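Local coordinates for ankyrin-repeat protein B (Legionella pneumophila, PDB 5K34) that is a bacterial F-box effector that hijacks the host ubiquitin-proteasome system, here represented by its ankyrin domain, which probably binds other proteins, at residues N21-E24 with E25-K28; K28-K31 with K32-P36; Y78-S81 with P82-L86. All coordinates share one frame; numbering follows the deposited sequence.

Interaction 1: residues N21-E24 with E25-K28. With SO4 (sulfate ion), chain C.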
loop_
_atom_site.group_PDB
_atom_site.type_symbol
_atom_site.label_atom_id
_atom_site.label_comp_id
_atom_site.label_asym_id
_atom_site.label_seq_id
_atom_site.Cartn_x
_atom_site.Cartn_y
_atom_site.Cartn_z
ATOM N N ASN A 21 -8.644 5.243 -1.077
ATOM C CA ASN A 21 -9.471 4.230 -0.403
ATOM C C ASN A 21 -10.622 3.760 -1.279
ATOM O O ASN A 21 -11.622 3.251 -0.761
ATOM C CB ASN A 21 -9.978 4.715 0.965
ATOM C CG ASN A 21 -10.078 3.601 2.021
ATOM O OD1 ASN A 21 -9.515 2.513 1.908
ATOM N ND2 ASN A 21 -10.765 3.932 3.120
ATOM N N ASN A 22 -10.482 3.904 -2.592
ATOM C CA ASN A 22 -11.491 3.429 -3.521
ATOM C C ASN A 22 -11.222 1.983 -3.872
ATOM O O ASN A 22 -10.705 1.622 -4.961
ATOM C CB ASN A 22 -11.553 4.313 -4.766
ATOM C CG ASN A 22 -12.823 4.045 -5.579
ATOM O OD1 ASN A 22 -13.410 2.969 -5.501
ATOM N ND2 ASN A 22 -13.247 5.005 -6.380
ATOM N N LEU A 23 -11.549 1.107 -2.921
ATOM C CA LEU A 23 -11.247 -0.320 -3.044
ATOM C C LEU A 23 -12.028 -0.956 -4.213
ATOM O O LEU A 23 -11.512 -1.841 -4.894
ATOM C CB LEU A 23 -11.522 -1.062 -1.747
ATOM C CG LEU A 23 -11.197 -2.542 -1.767
ATOM C CD1 LEU A 23 -9.751 -2.863 -2.151
ATOM C CD2 LEU A 23 -11.498 -3.125 -0.394
ATOM N N GLU A 24 -13.256 -0.496 -4.411
ATOM C CA GLU A 24 -14.021 -1.035 -5.572
ATOM C C GLU A 24 -13.267 -0.812 -6.905
ATOM O O GLU A 24 -13.163 -1.730 -7.719
ATOM C CB GLU A 24 -15.411 -0.372 -5.621
ATOM C CG GLU A 24 -16.328 -0.728 -4.470
ATOM C CD GLU A 24 -17.553 0.224 -4.378
ATOM O OE1 GLU A 24 -17.704 1.173 -5.208
ATOM O OE2 GLU A 24 -18.382 0.021 -3.447
ATOM N N GLU A 25 -12.707 0.387 -7.102
ATOM C CA GLU A 25 -11.958 0.674 -8.318
ATOM C C GLU A 25 -10.630 -0.044 -8.341
ATOM O O GLU A 25 -10.251 -0.575 -9.390
ATOM C CB GLU A 25 -11.770 2.185 -8.456
ATOM C CG GLU A 25 -11.069 2.609 -9.728
ATOM C CD GLU A 25 -11.871 2.335 -11.002
ATOM O OE1 GLU A 25 -13.071 1.986 -10.919
ATOM O OE2 GLU A 25 -11.294 2.510 -12.101
ATOM N N VAL A 26 -9.913 -0.113 -7.196
ATOM C CA VAL A 26 -8.716 -1.052 -7.075
ATOM C C VAL A 26 -9.058 -2.472 -7.572
ATOM O O VAL A 26 -8.340 -3.031 -8.388
ATOM C CB VAL A 26 -8.210 -1.119 -5.615
ATOM C CG1 VAL A 26 -7.172 -2.250 -5.437
ATOM C CG2 VAL A 26 -7.608 0.220 -5.179
ATOM N N LYS A 27 -10.151 -3.045 -7.064
ATOM C CA LYS A 27 -10.512 -4.428 -7.442
ATOM C C LYS A 27 -10.789 -4.533 -8.944
ATOM O O LYS A 27 -10.377 -5.504 -9.588
ATOM C CB LYS A 27 -11.726 -4.879 -6.630
ATOM C CG LYS A 27 -11.400 -5.192 -5.188
ATOM C CD LYS A 27 -12.707 -5.463 -4.409
ATOM C CE LYS A 27 -12.507 -5.913 -2.965
ATOM N NZ LYS A 27 -13.773 -6.072 -2.180
ATOM N N LYS A 28 -11.478 -3.534 -9.468
ATOM C CA LYS A 28 -11.758 -3.537 -10.935
ATOM C C LYS A 28 -10.510 -3.502 -11.768
ATOM O O LYS A 28 -10.395 -4.216 -12.818
ATOM C CB LYS A 28 -12.615 -2.335 -11.309
ATOM C CG LYS A 28 -14.062 -2.463 -10.934
ATOM C CD LYS A 28 -14.822 -1.265 -11.479
ATOM C CE LYS A 28 -14.194 -0.829 -12.790
ATOM N NZ LYS A 28 -14.823 -1.397 -14.043
HETATM S S SO4 C . -13.027 6.294 4.794
HETATM O O1 SO4 C . -14.409 6.879 4.687
HETATM O O2 SO4 C . -12.270 6.446 3.457
HETATM O O3 SO4 C . -12.272 6.911 5.924
HETATM O O4 SO4 C . -13.062 4.875 5.244
#
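A chi1 of -166° swings the side-chain amide of Asn22 alongside its own carbonyl group, so that OD1 faces the first turn and meets Glu25 N at 3.1 Å. This is the N-cap of helix 23-30 in the ankyrin domain. The donor lies well above the plane of the Asn22 amide. Next to this bond, CB of Glu25 packs alongside the Asn22 amide, 3.5 Å from OD1. The first helical bond runs from Val26 N to Asn22 O, so one residue holds two N-H groups of the first turn.

Leu23 and Lys27 meet one turn apart. The Lys27 chain is extended and runs past the leucine, with Lys27 CE 3.8 Å from Leu23 CG. Leu23 CD1 also touches Val26 CB. Tyr63 of helix 58-67 touches both Leu23 and Lys27, while Val26 faces helix 5-19.

Just before the cap, Asn21 is the positive-phi residue of the Schellman motif that ends helix 5-19. Its amide bonds to Gln59 and Thr60 and to a sulfate ion, probably from the crystallisation liquor. The sulfate bond is nearly straight, with Asn21 ND2 2.9 Å from O2.

Interaction 2: residues K28-K31 with K32-P36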
loop_
_atom_site.group_PDB
_atom_site.type_symbol
_atom_site.label_atom_id
_atom_site.label_comp_id
_atom_site.label_asym_id
_atom_site.label_seq_id
_atom_site.Cartn_x
_atom_site.Cartn_y
_atom_site.Cartn_z
ATOM N N LYS A 28 -11.478 -3.534 -9.468
ATOM C CA LYS A 28 -11.758 -3.537 -10.935
ATOM C C LYS A 28 -10.510 -3.502 -11.768
ATOM O O LYS A 28 -10.395 -4.216 -12.818
ATOM C CB LYS A 28 -12.615 -2.335 -11.309
ATOM C CG LYS A 28 -14.062 -2.463 -10.934
ATOM C CD LYS A 28 -14.822 -1.265 -11.479
ATOM C CE LYS A 28 -14.194 -0.829 -12.790
ATOM N NZ LYS A 28 -14.823 -1.397 -14.043
ATOM N N ILE A 29 -9.520 -2.709 -11.365
ATOM C CA ILE A 29 -8.265 -2.640 -12.104
ATOM C C ILE A 29 -7.480 -3.936 -11.958
ATOM O O ILE A 29 -6.903 -4.448 -12.949
ATOM C CB ILE A 29 -7.432 -1.419 -11.652
ATOM C CG1 ILE A 29 -8.142 -0.130 -12.035
ATOM C CG2 ILE A 29 -6.008 -1.509 -12.227
ATOM C CD1 ILE A 29 -7.576 1.104 -11.343
ATOM N N LEU A 30 -7.427 -4.514 -10.758
ATOM C CA LEU A 30 -6.639 -5.758 -10.576
ATOM C C LEU A 30 -7.268 -6.930 -11.352
ATOM O O LEU A 30 -6.513 -7.836 -11.740
ATOM C CB LEU A 30 -6.459 -6.073 -9.092
ATOM C CG LEU A 30 -5.680 -4.984 -8.318
ATOM C CD1 LEU A 30 -5.485 -5.424 -6.913
ATOM C CD2 LEU A 30 -4.345 -4.640 -8.975
ATOM N N LYS A 31 -8.569 -6.878 -11.620
ATOM C CA LYS A 31 -9.197 -7.937 -12.441
ATOM C C LYS A 31 -8.650 -7.913 -13.855
ATOM O O LYS A 31 -8.804 -8.927 -14.565
ATOM C CB LYS A 31 -10.676 -7.685 -12.518
ATOM C CG LYS A 31 -11.496 -8.331 -11.445
ATOM C CD LYS A 31 -12.775 -8.698 -12.195
ATOM C CE LYS A 31 -14.015 -8.805 -11.324
ATOM N NZ LYS A 31 -15.190 -8.976 -12.256
ATOM N N LYS A 32 -8.080 -6.801 -14.317
ATOM C CA LYS A 32 -7.524 -6.686 -15.690
ATOM C C LYS A 32 -6.134 -7.301 -15.766
ATOM O O LYS A 32 -5.485 -7.235 -16.815
ATOM C CB LYS A 32 -7.512 -5.225 -16.150
ATOM C CG LYS A 32 -8.882 -4.581 -16.190
ATOM C CD LYS A 32 -8.879 -3.168 -16.745
ATOM C CE LYS A 32 -10.279 -2.587 -16.720
ATOM N NZ LYS A 32 -11.262 -3.585 -17.259
ATOM N N GLY A 33 -5.661 -7.908 -14.686
ATOM C CA GLY A 33 -4.426 -8.695 -14.740
ATOM C C GLY A 33 -3.189 -8.054 -14.138
ATOM O O GLY A 33 -2.078 -8.527 -14.353
ATOM N N ILE A 34 -3.336 -6.949 -13.427
ATOM C CA ILE A 34 -2.202 -6.270 -12.807
ATOM C C ILE A 34 -1.854 -6.978 -11.483
ATOM O O ILE A 34 -2.710 -7.192 -10.624
ATOM C CB ILE A 34 -2.569 -4.784 -12.540
ATOM C CG1 ILE A 34 -3.054 -4.043 -13.833
ATOM C CG2 ILE A 34 -1.453 -4.122 -11.719
ATOM C CD1 ILE A 34 -1.978 -3.900 -14.903
ATOM N N ASP A 35 -0.586 -7.302 -11.309
ATOM C CA ASP A 35 -0.064 -7.821 -10.061
ATOM C C ASP A 35 0.369 -6.622 -9.195
ATOM O O ASP A 35 1.372 -5.938 -9.512
ATOM C CB ASP A 35 1.120 -8.764 -10.321
ATOM C CG ASP A 35 1.711 -9.324 -9.060
ATOM O OD1 ASP A 35 1.424 -8.860 -7.923
ATOM O OD2 ASP A 35 2.536 -10.292 -9.141
ATOM N N PRO A 36 -0.370 -6.347 -8.104
ATOM C CA PRO A 36 -0.088 -5.092 -7.372
ATOM C C PRO A 36 1.201 -5.169 -6.569
ATOM O O PRO A 36 1.626 -4.148 -5.988
ATOM C CB PRO A 36 -1.311 -4.981 -6.436
ATOM C CG PRO A 36 -1.679 -6.421 -6.176
ATOM C CD PRO A 36 -1.460 -7.132 -7.496
#
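Leu30 and Pro36 meet with their side chains at about a right angle, where the chain leaves helix 23-30 of the ankyrin fold through a type I beta turn from Leu30 to Gly33. The two methyl branches of Leu30 divide the proline ring between them. CD1 of Leu30 lies 4.0 Å from Pro36 CG, and CD2 of the same leucine lies 4.0 Å from Pro36 CB. The bond from CA to CB of Leu30 points away from the loop, yet chi1 of -62° brings the methyls to it. Leu30 CD2 also lies 4.0 Å from Ile34 CB. The same Leu30 CD2 comes within 3.5 Å of Ile34 O. This one methyl therefore touches both apolar residues of segment 32-36.

Ile34 points its side chain back at the helix. Ile34 CG1 approaches Ile29 CG2 at 4.2 Å, so Ile34 touches the CG2 branch of Ile29 as well as the CD2 methyl of Leu30. On its other contacts, Ile34 packs on Lys7 and Trp11 of helix 5-19, while Leu30 and Pro36 both meet Tyr68. The backbone N of Ile34 is buried here and has no partner in the model.

In the turn itself, Gly33 N bonds to Leu30 O at 3.1 Å, and Lys32 N bonds to Ile29 O. Both donors stand well above the planes of their carbonyls. Gly33 takes positive phi (104°) and is the first residue after helix 23-30 to leave helical angles.

Lys32 runs back along the helix end and lays its CB and CG over the carbonyls of Lys28 and Ile29. Lys32 CB lies 3.3 Å from Ile29 O, and Lys32 CG lies 3.7 Å from Lys28 O.

Interaction 3: residues Y78-S81 with P82-L86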
loop_
_atom_site.group_PDB
_atom_site.type_symbol
_atom_site.label_atom_id
_atom_site.label_comp_id
_atom_site.label_asym_id
_atom_site.label_seq_id
_atom_site.Cartn_x
_atom_site.Cartn_y
_atom_site.Cartn_z
ATOM N N TYR A 78 12.148 6.508 -2.775
ATOM C CA TYR A 78 12.301 7.505 -1.727
ATOM C C TYR A 78 12.961 6.860 -0.503
ATOM O O TYR A 78 13.330 7.594 0.442
ATOM C CB TYR A 78 10.959 8.087 -1.294
ATOM C CG TYR A 78 10.230 8.791 -2.418
ATOM C CD1 TYR A 78 10.467 10.150 -2.659
ATOM C CD2 TYR A 78 9.348 8.111 -3.220
ATOM C CE1 TYR A 78 9.761 10.827 -3.663
ATOM C CE2 TYR A 78 8.638 8.762 -4.237
ATOM C CZ TYR A 78 8.829 10.113 -4.442
ATOM O OH TYR A 78 8.102 10.764 -5.410
ATOM N N GLY A 79 13.032 5.538 -0.481
ATOM C CA GLY A 79 13.603 4.809 0.662
ATOM C C GLY A 79 12.516 4.269 1.621
ATOM O O GLY A 79 12.886 3.696 2.653
ATOM N N ASP A 80 11.233 4.462 1.330
ATOM C CA ASP A 80 10.162 4.051 2.236
ATOM C C ASP A 80 9.652 2.657 1.929
ATOM O O ASP A 80 9.391 2.327 0.770
ATOM C CB ASP A 80 8.986 5.004 2.114
ATOM C CG ASP A 80 9.350 6.446 2.457
ATOM O OD1 ASP A 80 10.146 6.690 3.396
ATOM O OD2 ASP A 80 8.800 7.362 1.796
ATOM N N SER A 81 9.505 1.832 2.959
ATOM C CA SER A 81 8.801 0.548 2.824
ATOM C C SER A 81 7.401 0.714 3.448
ATOM O O SER A 81 7.139 1.667 4.174
ATOM C CB SER A 81 9.571 -0.560 3.548
ATOM O OG SER A 81 9.608 -0.237 4.927
ATOM N N PRO A 82 6.512 -0.272 3.226
ATOM C CA PRO A 82 5.229 -0.200 3.922
ATOM C C PRO A 82 5.387 -0.044 5.431
ATOM O O PRO A 82 4.750 0.818 6.025
ATOM C CB PRO A 82 4.556 -1.537 3.502
ATOM C CG PRO A 82 5.076 -1.746 2.101
ATOM C CD PRO A 82 6.521 -1.321 2.166
ATOM N N ILE A 83 6.250 -0.867 6.032
ATOM C CA ILE A 83 6.462 -0.741 7.479
ATOM C C ILE A 83 7.068 0.594 7.863
ATOM O O ILE A 83 6.617 1.212 8.831
ATOM C CB ILE A 83 7.315 -1.907 8.037
ATOM C CG1 ILE A 83 6.483 -3.187 8.030
ATOM C CG2 ILE A 83 7.751 -1.598 9.478
ATOM C CD1 ILE A 83 7.359 -4.426 8.137
ATOM N N SER A 84 8.136 1.030 7.167
ATOM C CA SER A 84 8.782 2.263 7.627
ATOM C C SER A 84 7.895 3.475 7.414
ATOM O O SER A 84 7.904 4.404 8.213
ATOM C CB SER A 84 10.174 2.433 6.992
ATOM O OG SER A 84 10.096 2.873 5.635
ATOM N N LEU A 85 7.062 3.470 6.366
ATOM C CA LEU A 85 6.142 4.580 6.132
ATOM C C LEU A 85 5.074 4.620 7.234
ATOM O O LEU A 85 4.744 5.696 7.747
ATOM C CB LEU A 85 5.512 4.439 4.742
ATOM C CG LEU A 85 4.680 5.636 4.285
ATOM C CD1 LEU A 85 5.570 6.897 4.176
ATOM C CD2 LEU A 85 4.004 5.319 2.968
ATOM N N LEU A 86 4.548 3.456 7.603
ATOM C CA LEU A 86 3.604 3.362 8.744
ATOM C C LEU A 86 4.260 3.883 10.015
ATOM O O LEU A 86 3.635 4.616 10.787
ATOM C CB LEU A 86 3.112 1.925 8.907
ATOM C CG LEU A 86 2.070 1.480 7.881
ATOM C CD1 LEU A 86 2.028 -0.055 7.873
ATOM C CD2 LEU A 86 0.704 2.078 8.197
HETATM O O HOH W 1 12.731 2.236 4.880
HETATM O O HOH W 2 9.911 5.440 5.760
#
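Gly79 meets Ser84 through a water that bridges Gly79 O and Ser84 OG. The setting is the capping box that opens helix 82-91 in the ankyrin domain. Gly79 has positive phi (99°), a conformation that glycine adopts readily. Its water lies 2.7 Å from Gly79 O and donates to it.

Asp80 follows and takes a second water. Asp80 OD1 accepts from that water, which also reaches Ser84 OG. The methyl CD1 of Leu85 lies against the other end of the carboxylate, with Leu85 CD1 4.0 Å from Asp80 OD2. Asp80 N bonds to Asp76 OD1, which ties it to an earlier residue of the same loop.

Ser81 is the N-cap. Its chi1 of 63° holds the hydroxyl at the mouth of the first turn, where Ser81 OG accepts from Ser84 N at 3.0 Å. The box closes in the other direction: Ser81 N donates to Ser84 OG at 2.9 Å. Each serine thus uses its hydroxyl oxygen to take the backbone N-H of the other. Ser84 OG has Ser81 N and the two waters as hydrogen-bond partners. Pro82 comes next, its ring against Leu49 of helix 48-54, and Leu85 reaches Leu50 and Ile53 of that helix. In the first helical bond, Leu85 N donates to Ser81 O at 2.8 Å.

In the fold
Interactions 1 and 2 bracket one short helix, 23-30. Residues 21-28 start it and residues 28-36 end it, with Lys28 common to both. Their centres are 10 Å apart. Interaction 3 starts another helix, 82-91, on the opposite side of the chain's centre. Its centre is about 22 Å from that of interaction 1 and about 23 Å from that of interaction 2. It touches neither: the nearest atoms are about 12 Å and 9 Å away. Interactions 1 and 3 are both N-caps. All three lie within the ankyrin-repeat region. The sulfate ion sits at the Asn21 end of interaction 1 and takes part in neither of the other two.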